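Local coordinates for protein glucuronoarabinoxylan endo-1,4-beta-xylanase (Clostridium papyrosolvens, PDB 4FMV) that belongs to glycoside hydrolase family 30, subfamily 8, and is an endoxylanase that hydrolyses beta-1,4 linkages within xylan chains, this chain holding its (beta/alpha)8-barrel catalytic part, at residues A[20-26]-A[263-269]; A[48-54]-A[65-69]. One frame throughout, in Å; residues are numbered along the deposited sequence. Where two conformers were deposited one is given.

Interaction 1 of 2, residues A[20-26]-A[263-269]; sequences GASSAWC and IYWWITW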
loop_
_atom_site.group_PDB
_atom_site.type_symbol
_atom_site.label_atom_id
_atom_site.label_comp_id
_atom_site.label_asym_id
_atom_site.label_seq_id
_atom_site.Cartn_x
_atom_site.Cartn_y
_atom_site.Cartn_z
ATOM N N GLY A 20 -1.821 3.250 -3.606
ATOM C CA GLY A 20 -1.579 2.829 -4.978
ATOM C C GLY A 20 -2.035 1.410 -5.234
ATOM O O GLY A 20 -2.890 0.885 -4.519
ATOM N N ALA A 21 -1.452 0.797 -6.263
ATOM C CA ALA A 21 -1.851 -0.525 -6.718
ATOM C C ALA A 21 -0.655 -1.195 -7.387
ATOM O O ALA A 21 0.459 -0.661 -7.367
ATOM C CB ALA A 21 -3.025 -0.396 -7.707
ATOM N N SER A 22 -0.876 -2.342 -8.015
ATOM C CA SER A 22 0.229 -3.051 -8.638
ATOM C C SER A 22 0.011 -3.287 -10.134
ATOM O O SER A 22 -1.094 -3.586 -10.568
ATOM C CB SER A 22 0.466 -4.388 -7.925
ATOM O OG SER A 22 1.527 -5.107 -8.534
ATOM N N SER A 23 1.076 -3.142 -10.910
ATOM C CA SER A 23 1.068 -3.487 -12.339
ATOM C C SER A 23 1.515 -4.938 -12.611
ATOM O O SER A 23 1.732 -5.317 -13.765
ATOM C CB SER A 23 1.903 -2.489 -13.156
ATOM O OG SER A 23 3.208 -2.328 -12.619
ATOM N N ALA A 24 1.714 -5.729 -11.551
ATOM C CA ALA A 24 2.167 -7.125 -11.703
ATOM C C ALA A 24 1.292 -7.910 -12.664
ATOM O O ALA A 24 0.074 -7.870 -12.561
ATOM C CB ALA A 24 2.171 -7.839 -10.330
ATOM N N TRP A 25 1.920 -8.611 -13.604
ATOM C CA TRP A 25 1.218 -9.438 -14.593
ATOM C C TRP A 25 0.190 -8.671 -15.437
ATOM O O TRP A 25 -0.700 -9.272 -16.033
ATOM C CB TRP A 25 0.539 -10.629 -13.912
ATOM C CG TRP A 25 1.492 -11.720 -13.495
ATOM C CD1 TRP A 25 2.309 -12.467 -14.318
ATOM C CD2 TRP A 25 1.723 -12.200 -12.160
ATOM N NE1 TRP A 25 3.030 -13.365 -13.565
ATOM C CE2 TRP A 25 2.679 -13.236 -12.246
ATOM C CE3 TRP A 25 1.200 -11.864 -10.894
ATOM C CZ2 TRP A 25 3.135 -13.939 -11.108
ATOM C CZ3 TRP A 25 1.656 -12.567 -9.774
ATOM C CH2 TRP A 25 2.619 -13.583 -9.892
ATOM N N CYS A 26 0.333 -7.352 -15.517
ATOM C CA CYS A 26 -0.547 -6.521 -16.360
ATOM C C CYS A 26 0.046 -6.225 -17.733
ATOM O O CYS A 26 -0.499 -5.408 -18.498
ATOM C CB CYS A 26 -0.929 -5.226 -15.634
ATOM S SG CYS A 26 -1.840 -5.592 -14.123
ATOM N N ILE A 263 -1.441 -0.338 -0.318
ATOM C CA ILE A 263 -1.293 -0.579 -1.751
ATOM C C ILE A 263 -2.140 -1.767 -2.185
ATOM O O ILE A 263 -1.966 -2.876 -1.694
ATOM C CB ILE A 263 0.188 -0.837 -2.147
ATOM C CG1 ILE A 263 1.063 0.383 -1.846
ATOM C CG2 ILE A 263 0.309 -1.225 -3.629
ATOM C CD1 ILE A 263 1.982 0.213 -0.628
ATOM N N TYR A 264 -3.063 -1.513 -3.106
ATOM C CA TYR A 264 -3.937 -2.531 -3.665
ATOM C C TYR A 264 -3.130 -3.535 -4.510
ATOM O O TYR A 264 -2.004 -3.280 -4.919
ATOM C CB TYR A 264 -5.060 -1.863 -4.512
ATOM C CG TYR A 264 -6.268 -2.742 -4.804
ATOM C CD1 TYR A 264 -7.351 -2.782 -3.931
ATOM C CD2 TYR A 264 -6.333 -3.523 -5.967
ATOM C CE1 TYR A 264 -8.460 -3.579 -4.195
ATOM C CE2 TYR A 264 -7.440 -4.343 -6.234
ATOM C CZ TYR A 264 -8.498 -4.356 -5.344
ATOM O OH TYR A 264 -9.586 -5.166 -5.576
ATOM N N TRP A 265 -3.739 -4.675 -4.769
ATOM C CA TRP A 265 -3.213 -5.684 -5.675
ATOM C C TRP A 265 -3.371 -5.194 -7.144
ATOM O O TRP A 265 -3.381 -3.982 -7.401
ATOM C CB TRP A 265 -3.871 -7.042 -5.380
ATOM C CG TRP A 265 -3.433 -8.215 -6.208
ATOM C CD1 TRP A 265 -4.230 -9.246 -6.628
ATOM C CD2 TRP A 265 -2.113 -8.504 -6.712
ATOM N NE1 TRP A 265 -3.494 -10.146 -7.365
ATOM C CE2 TRP A 265 -2.195 -9.714 -7.433
ATOM C CE3 TRP A 265 -0.879 -7.857 -6.631
ATOM C CZ2 TRP A 265 -1.090 -10.286 -8.069
ATOM C CZ3 TRP A 265 0.223 -8.431 -7.263
ATOM C CH2 TRP A 265 0.106 -9.631 -7.973
ATOM N N TRP A 266 -3.262 -6.107 -8.101
ATOM C CA TRP A 266 -3.084 -5.757 -9.503
ATOM C C TRP A 266 -4.210 -4.983 -10.198
ATOM O O TRP A 266 -5.383 -5.008 -9.784
ATOM C CB TRP A 266 -2.692 -7.012 -10.312
ATOM C CG TRP A 266 -3.676 -8.151 -10.264
ATOM C CD1 TRP A 266 -4.959 -8.136 -9.759
ATOM C CD2 TRP A 266 -3.446 -9.490 -10.729
ATOM N NE1 TRP A 266 -5.537 -9.384 -9.895
ATOM C CE2 TRP A 266 -4.629 -10.231 -10.482
ATOM C CE3 TRP A 266 -2.356 -10.131 -11.327
ATOM C CZ2 TRP A 266 -4.749 -11.575 -10.825
ATOM C CZ3 TRP A 266 -2.472 -11.474 -11.664
ATOM C CH2 TRP A 266 -3.665 -12.179 -11.416
ATOM N N ILE A 267 -3.836 -4.274 -11.267
ATOM C CA ILE A 267 -4.729 -3.292 -11.857
ATOM C C ILE A 267 -5.708 -3.843 -12.889
ATOM O O ILE A 267 -6.920 -3.780 -12.654
ATOM C CB ILE A 267 -3.990 -2.065 -12.442
ATOM C CG1 ILE A 267 -3.320 -1.258 -11.321
ATOM C CG2 ILE A 267 -4.975 -1.191 -13.193
ATOM C CD1 ILE A 267 -2.124 -0.406 -11.803
ATOM N N THR A 268 -5.261 -4.383 -14.020
ATOM C CA THR A 268 -6.336 -4.645 -14.970
ATOM C C THR A 268 -6.699 -6.119 -14.920
ATOM O O THR A 268 -6.414 -6.884 -15.837
ATOM C CB THR A 268 -5.757 -4.341 -16.377
ATOM O OG1 THR A 268 -4.452 -4.939 -16.488
ATOM C CG2 THR A 268 -5.575 -2.819 -16.560
ATOM N N TRP A 269 -7.601 -6.393 -13.991
ATOM C CA TRP A 269 -8.090 -7.731 -13.663
ATOM C C TRP A 269 -9.472 -7.547 -13.053
ATOM O O TRP A 269 -9.720 -6.498 -12.476
ATOM C CB TRP A 269 -7.133 -8.401 -12.682
ATOM C CG TRP A 269 -5.819 -8.762 -13.313
ATOM C CD1 TRP A 269 -4.683 -7.998 -13.368
ATOM C CD2 TRP A 269 -5.509 -9.989 -13.981
ATOM N NE1 TRP A 269 -3.687 -8.675 -14.039
ATOM C CE2 TRP A 269 -4.164 -9.905 -14.411
ATOM C CE3 TRP A 269 -6.236 -11.154 -14.252
ATOM C CZ2 TRP A 269 -3.539 -10.936 -15.102
ATOM C CZ3 TRP A 269 -5.611 -12.179 -14.944
ATOM C CH2 TRP A 269 -4.277 -12.063 -15.358
HETATM O O HOH W 1 -3.007 -4.401 -18.862
#
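A chi1 of -179° in W265 carries its indole, trans to the main-chain nitrogen, to where its CZ3 and CH2 end meets S22 OG and A24 CB, whereas W25 turns its own CG beside the backbone N (chi1 -75°) and brings its six-membered ring to the rim of W265. The two indoles meet at their edges, W25 CZ3 standing 3.8 Å from W265 CH2. A24 CB fits against the same corner, 3.6 Å from W265 CH2. W266 follows W265 with one indole face toward it and the other toward W269, and its CE3 edge faces the carbonyl oxygen of A24. W25 O lies in the ring plane of W269, 3.4 Å from CZ2. C26 SG also sits at the edge of that indole, 3.6 Å from W269 NE1, in a sulfur-aromatic contact, and receives a weak hydrogen bond from T268 N. A water joins C26 O to T268 OG1. Deeper in, Y264 N donates to G20 O (2.8 Å) and S22 N to W265 O (3.1 Å). Between these bonds the parallel register slips by one residue, a beta bulge. S22 OG accepts from A24 N in an ST turn and is also bonded to R47 O. Strands 11-22 and 261-266 thus pair as neighbouring parallel strands of the (beta/alpha)8 barrel, with the tryptophan-rich segment continuing beyond their C-terminal ends.

Interaction 2 of 2, residues A[48-54]-A[65-69]; sequences LRIEEGI and KWSPE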
loop_
_atom_site.group_PDB
_atom_site.type_symbol
_atom_site.label_atom_id
_atom_site.label_comp_id
_atom_site.label_asym_id
_atom_site.label_seq_id
_atom_site.Cartn_x
_atom_site.Cartn_y
_atom_site.Cartn_z
ATOM N N LEU A 48 5.629 -2.914 -8.832
ATOM C CA LEU A 48 6.036 -3.772 -9.945
ATOM C C LEU A 48 6.293 -5.202 -9.459
ATOM O O LEU A 48 6.633 -5.425 -8.292
ATOM C CB LEU A 48 7.331 -3.263 -10.580
ATOM C CG LEU A 48 7.486 -1.770 -10.854
ATOM C CD1 LEU A 48 8.909 -1.493 -11.319
ATOM C CD2 LEU A 48 6.461 -1.323 -11.892
ATOM N N ARG A 49 6.028 -6.176 -10.320
ATOM C CA ARG A 49 6.503 -7.528 -10.063
ATOM C C ARG A 49 7.783 -7.745 -10.868
ATOM O O ARG A 49 7.819 -7.456 -12.068
ATOM C CB ARG A 49 5.461 -8.562 -10.466
ATOM C CG ARG A 49 6.019 -9.992 -10.505
ATOM C CD ARG A 49 4.970 -11.010 -10.909
ATOM N NE ARG A 49 5.610 -12.194 -11.479
ATOM C CZ ARG A 49 6.055 -12.253 -12.736
ATOM N NH1 ARG A 49 5.923 -11.202 -13.550
ATOM N NH2 ARG A 49 6.635 -13.362 -13.191
ATOM N N ILE A 50 8.820 -8.263 -10.210
ATOM C CA ILE A 50 10.098 -8.547 -10.864
ATOM C C ILE A 50 9.999 -9.866 -11.634
ATOM O O ILE A 50 9.848 -10.949 -11.034
ATOM C CB ILE A 50 11.220 -8.680 -9.807
ATOM C CG1 ILE A 50 11.329 -7.404 -8.961
ATOM C CG2 ILE A 50 12.574 -8.999 -10.449
ATOM C CD1 ILE A 50 12.385 -7.487 -7.834
ATOM N N GLU A 51 10.193 -9.809 -12.950
ATOM C CA GLU A 51 9.859 -10.969 -13.778
ATOM C C GLU A 51 11.043 -11.940 -13.892
ATOM O O GLU A 51 12.016 -11.663 -14.584
ATOM C CB GLU A 51 9.449 -10.461 -15.175
ATOM C CG GLU A 51 9.285 -11.542 -16.221
ATOM C CD GLU A 51 8.149 -12.497 -15.894
ATOM O OE1 GLU A 51 6.968 -12.113 -16.061
ATOM O OE2 GLU A 51 8.433 -13.619 -15.447
ATOM N N GLU A 52 10.906 -13.116 -13.270
ATOM C CA GLU A 52 11.995 -14.110 -13.198
ATOM C C GLU A 52 12.096 -14.897 -14.496
ATOM O O GLU A 52 13.046 -15.650 -14.696
ATOM C CB GLU A 52 11.859 -15.056 -11.987
ATOM C CG GLU A 52 10.709 -16.104 -12.094
ATOM C CD GLU A 52 9.391 -15.615 -11.505
ATOM O OE1 GLU A 52 9.176 -14.387 -11.442
ATOM O OE2 GLU A 52 8.552 -16.453 -11.120
ATOM N N GLY A 53 11.130 -14.678 -15.390
ATOM C CA GLY A 53 11.130 -15.287 -16.709
ATOM C C GLY A 53 12.359 -14.890 -17.506
ATOM O O GLY A 53 12.684 -15.514 -18.517
ATOM N N ILE A 54 13.033 -13.834 -17.055
ATOM C CA ILE A 54 14.315 -13.420 -17.619
ATOM C C ILE A 54 15.359 -14.535 -17.468
ATOM O O ILE A 54 16.281 -14.648 -18.273
ATOM C CB ILE A 54 14.830 -12.106 -16.961
ATOM C CG1 ILE A 54 16.033 -11.552 -17.727
ATOM C CG2 ILE A 54 15.186 -12.323 -15.487
ATOM C CD1 ILE A 54 16.296 -10.084 -17.461
ATOM N N LYS A 65 12.813 -8.453 -20.949
ATOM C CA LYS A 65 11.655 -9.037 -20.272
ATOM C C LYS A 65 11.207 -8.206 -19.080
ATOM O O LYS A 65 10.124 -8.436 -18.497
ATOM C CB LYS A 65 11.927 -10.476 -19.861
ATOM C CG LYS A 65 11.882 -11.421 -21.055
ATOM C CD LYS A 65 11.712 -12.844 -20.597
ATOM C CE LYS A 65 11.959 -13.831 -21.721
ATOM N NZ LYS A 65 11.959 -15.206 -21.140
ATOM N N TRP A 66 12.054 -7.247 -18.726
ATOM C CA TRP A 66 11.757 -6.256 -17.689
ATOM C C TRP A 66 11.193 -4.939 -18.242
ATOM O O TRP A 66 10.846 -4.021 -17.482
ATOM C CB TRP A 66 13.029 -5.993 -16.893
ATOM C CG TRP A 66 13.434 -7.167 -16.035
ATOM C CD1 TRP A 66 12.722 -8.305 -15.821
ATOM C CD2 TRP A 66 14.638 -7.294 -15.262
ATOM N NE1 TRP A 66 13.408 -9.143 -14.952
ATOM C CE2 TRP A 66 14.590 -8.540 -14.603
ATOM C CE3 TRP A 66 15.753 -6.475 -15.067
ATOM C CZ2 TRP A 66 15.613 -8.986 -13.765
ATOM C CZ3 TRP A 66 16.767 -6.919 -14.230
ATOM C CH2 TRP A 66 16.688 -8.171 -13.592
ATOM N N SER A 67 11.112 -4.835 -19.568
ATOM C CA SER A 67 10.635 -3.617 -20.210
ATOM C C SER A 67 9.155 -3.256 -19.961
ATOM O O SER A 67 8.822 -2.075 -19.925
ATOM C CB SER A 67 10.960 -3.590 -21.715
ATOM O OG SER A 67 10.353 -4.674 -22.377
ATOM N N PRO A 68 8.258 -4.257 -19.891
ATOM C CA PRO A 68 6.865 -3.901 -19.605
ATOM C C PRO A 68 6.717 -3.170 -18.261
ATOM O O PRO A 68 5.989 -2.191 -18.171
ATOM C CB PRO A 68 6.155 -5.261 -19.561
ATOM C CG PRO A 68 6.965 -6.126 -20.499
ATOM C CD PRO A 68 8.399 -5.694 -20.206
ATOM N N GLU A 69 7.407 -3.632 -17.229
ATOM C CA GLU A 69 7.285 -3.008 -15.927
ATOM C C GLU A 69 8.048 -1.684 -15.882
ATOM O O GLU A 69 7.643 -0.764 -15.186
ATOM C CB GLU A 69 7.733 -3.962 -14.815
ATOM C CG GLU A 69 6.766 -5.135 -14.544
ATOM C CD GLU A 69 5.536 -4.714 -13.769
ATOM O OE1 GLU A 69 5.006 -5.545 -12.989
ATOM O OE2 GLU A 69 5.085 -3.559 -13.949
HETATM O O HOH W 2 4.765 -8.111 -13.943
#
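A beta-alpha unit of the barrel is tied together here, the end of strand 45-49 and the loop after it meeting the 3-10 turn at 65-66 and the first turn of helix 67-78. E69, bent at chi2 (-76°), swings its carboxylate back to the strand, where OE1 accepts from R49 N at 2.9 Å, the donor lying above the carboxylate plane. A water also donates to OE1, while OE2 lies 3.3 Å from L48 CD2 and is hydrogen-bonded to S23 and N72. Farther along, W66 NE1 points in its ring plane at E51 O (2.9 Å). I54 crosses that indole at about a right angle and sets CD1 over one face, 3.9 Å from the centroid of the five-membered ring, a CH-pi contact. The extended chain of K65 reaches G53, and NZ donates to G53 O at 2.7 Å from above the carbonyl plane. The loop is braced from within: R49 grips E51 end-on through NH1 and NH2, E51 OE2 also accepts from G53 N, and E52 completes the salt-bridge network. On the outer side, helix 114-130 brings Y124 edge-to-face against W66 and Y120 against I50, while strand 82-86 bonds to the backbone of L48 and I50.

Interaction 2 is nested within the chain loop that interaction 1 closes, and their centres lie 14 Å apart. Strand 11-22 stands between its parallel neighbours 261-266 and 45-49 in the barrel wall: interaction 1 pairs it with the first, while interaction 2 ties the second, 45-49, to helix 67-78. They touch directly. The 2.6 Å between S23 OG and E69 OE2 joins the turn of 20-26 to the helix start of 65-69. Beside it, A24 CB rests 3.4 Å from R49 CB, and W25 CZ2 comes within 3.1 Å of R49 NE. Both contacts lie at the C-terminal ends of barrel strands, the end where (beta/alpha)8 glycosidases carry their active site.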